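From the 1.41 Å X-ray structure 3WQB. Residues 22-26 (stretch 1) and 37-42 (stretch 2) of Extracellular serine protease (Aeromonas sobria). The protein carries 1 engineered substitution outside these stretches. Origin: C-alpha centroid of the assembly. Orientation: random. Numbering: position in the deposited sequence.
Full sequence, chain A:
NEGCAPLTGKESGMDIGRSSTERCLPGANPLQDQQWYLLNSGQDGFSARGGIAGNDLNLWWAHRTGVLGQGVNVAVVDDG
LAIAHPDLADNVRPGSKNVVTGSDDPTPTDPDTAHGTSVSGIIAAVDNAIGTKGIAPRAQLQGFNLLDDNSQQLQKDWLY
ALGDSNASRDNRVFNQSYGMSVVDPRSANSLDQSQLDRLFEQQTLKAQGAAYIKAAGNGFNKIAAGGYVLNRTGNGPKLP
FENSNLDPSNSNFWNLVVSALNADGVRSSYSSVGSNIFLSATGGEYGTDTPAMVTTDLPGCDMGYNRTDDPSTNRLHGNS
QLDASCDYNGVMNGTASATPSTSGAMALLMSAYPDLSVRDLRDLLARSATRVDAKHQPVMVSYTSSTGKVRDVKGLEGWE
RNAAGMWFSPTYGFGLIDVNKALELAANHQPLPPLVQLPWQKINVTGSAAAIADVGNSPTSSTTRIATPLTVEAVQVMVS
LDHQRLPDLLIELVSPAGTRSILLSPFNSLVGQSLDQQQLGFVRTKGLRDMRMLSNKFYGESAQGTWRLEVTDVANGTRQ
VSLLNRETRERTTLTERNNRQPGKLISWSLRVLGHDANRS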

# COMPACT_ATOMS: atom_id res chain seq x y z
N GLU A 22 -7.49 -32.89 8.49
CA GLU A 22 -6.71 -32.49 9.66
C GLU A 22 -6.80 -30.99 9.96
O GLU A 22 -6.10 -30.47 10.84
CB GLU A 22 -5.24 -32.91 9.51
CG GLU A 22 -5.04 -34.43 9.49
CD GLU A 22 -5.35 -35.11 10.82
OE1 GLU A 22 -5.46 -34.42 11.86
OE2 GLU A 22 -5.48 -36.35 10.82
N ARG A 23 -7.66 -30.29 9.22
CA ARG A 23 -7.76 -28.84 9.30
C ARG A 23 -8.54 -28.38 10.54
O ARG A 23 -9.76 -28.46 10.58
CB ARG A 23 -8.36 -28.33 7.99
CG ARG A 23 -8.55 -26.85 7.86
CD ARG A 23 -8.73 -26.55 6.40
NE ARG A 23 -9.27 -25.21 6.15
CZ ARG A 23 -10.57 -24.92 6.12
NH1 ARG A 23 -11.50 -25.85 6.34
NH2 ARG A 23 -10.96 -23.68 5.87
N CYS A 24 -7.79 -27.90 11.54
CA CYS A 24 -8.35 -27.34 12.78
C CYS A 24 -7.31 -26.44 13.43
O CYS A 24 -6.12 -26.54 13.13
CB CYS A 24 -8.79 -28.44 13.77
SG CYS A 24 -7.46 -29.53 14.39
N LEU A 25 -7.78 -25.57 14.33
CA LEU A 25 -6.91 -24.68 15.09
C LEU A 25 -6.89 -25.02 16.57
O LEU A 25 -7.95 -25.11 17.19
CB LEU A 25 -7.40 -23.24 14.98
CG LEU A 25 -7.55 -22.59 13.60
CD1 LEU A 25 -8.29 -21.26 13.72
CD2 LEU A 25 -6.17 -22.43 12.94
N PRO A 26 -5.68 -25.20 17.15
CA PRO A 26 -5.61 -25.26 18.61
C PRO A 26 -6.01 -23.92 19.24
O PRO A 26 -5.98 -22.86 18.58
CB PRO A 26 -4.13 -25.54 18.88
CG PRO A 26 -3.59 -26.11 17.60
CD PRO A 26 -4.36 -25.38 16.53
N TYR A 37 -10.67 -15.70 8.81
CA TYR A 37 -9.40 -15.49 8.14
C TYR A 37 -8.32 -16.46 8.61
O TYR A 37 -7.40 -16.79 7.85
CB TYR A 37 -8.94 -14.03 8.24
CG TYR A 37 -8.84 -13.45 9.63
CD1 TYR A 37 -9.95 -12.85 10.25
CD2 TYR A 37 -7.63 -13.42 10.31
CE1 TYR A 37 -9.84 -12.26 11.51
CE2 TYR A 37 -7.51 -12.84 11.57
CZ TYR A 37 -8.63 -12.27 12.16
OH TYR A 37 -8.52 -11.68 13.40
N LEU A 38 -8.44 -16.94 9.85
CA LEU A 38 -7.55 -18.00 10.33
C LEU A 38 -7.92 -19.33 9.69
O LEU A 38 -7.06 -20.08 9.23
CB LEU A 38 -7.63 -18.15 11.85
CG LEU A 38 -7.26 -16.96 12.74
CD1 LEU A 38 -7.42 -17.36 14.19
CD2 LEU A 38 -5.84 -16.49 12.44
N LEU A 39 -9.22 -19.63 9.68
CA LEU A 39 -9.76 -20.87 9.14
C LEU A 39 -11.21 -20.57 8.79
O LEU A 39 -12.03 -20.25 9.67
CB LEU A 39 -9.64 -22.01 10.16
CG LEU A 39 -9.90 -23.45 9.69
CD1 LEU A 39 -9.36 -24.43 10.71
CD2 LEU A 39 -11.39 -23.71 9.48
N ASN A 40 -11.51 -20.64 7.51
CA ASN A 40 -12.82 -20.30 6.99
C ASN A 40 -13.63 -21.57 6.80
O ASN A 40 -13.37 -22.35 5.88
CB ASN A 40 -12.66 -19.56 5.66
CG ASN A 40 -13.97 -19.04 5.09
OD1 ASN A 40 -15.06 -19.49 5.45
ND2 ASN A 40 -13.86 -18.08 4.18
N SER A 41 -14.60 -21.77 7.69
CA SER A 41 -15.51 -22.92 7.61
C SER A 41 -16.89 -22.49 7.13
O SER A 41 -17.86 -23.21 7.32
CB SER A 41 -15.63 -23.57 8.99
OG SER A 41 -16.18 -22.63 9.91
N GLY A 42 -16.97 -21.32 6.51
CA GLY A 42 -18.25 -20.78 6.06
C GLY A 42 -19.00 -20.07 7.17
O GLY A 42 -20.21 -19.81 7.05

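Neither stretch forms regular helix or strand, and no ladder of backbone hydrogen bonds joins them. Their touching parts run at 128° to each other, and the nearest CA atoms, those of C24 and L39, stand 7.6 Å apart. Every close contact has a side chain on at least one side, and the contact is small, burying 289 Å² over both sides.

The one hydrogen bond across the contact pairs a side chain with backbone. R23 points its CA-to-CB bond toward the other stretch and holds chi1, chi2 and chi3 all near t, so the extended chain carries its guanidinium out to the loop. There R23 NH2 donates to N40 O at 2.8 Å, with an N-H...O angle of 155°. The acceptor lies at the guanidinium edge, near its plane, where the N-H bonds point. Because the acceptor is a main-chain carbonyl, this bond draws on the path of the loop rather than on the side chain of N40, whose CA-to-CB bond points away.

The packing contacts centre on L39, which has the largest covered area of any residue here. L39 CD2 sits over one face of the R23 guanidinium, 3.6 Å from R23 NH2, so the same group bonds at its edge and packs on its face. L39 CD1 lies 3.7 Å from CA of C24 and 3.9 Å from CG of L25. The CA-to-CB bond of C24 points away, and its side chain is covalently bonded elsewhere in the structure; what it offers L39 is backbone. L25, whose CA-to-CB bond points toward the other stretch, also places CD1 3.7 Å from CB of L38.

Within stretch 2, G42 N donates to N40 OD1 at 2.8 Å. G42 has phi/psi of 83/17°, where a CB would jam against the carbonyl O of S41.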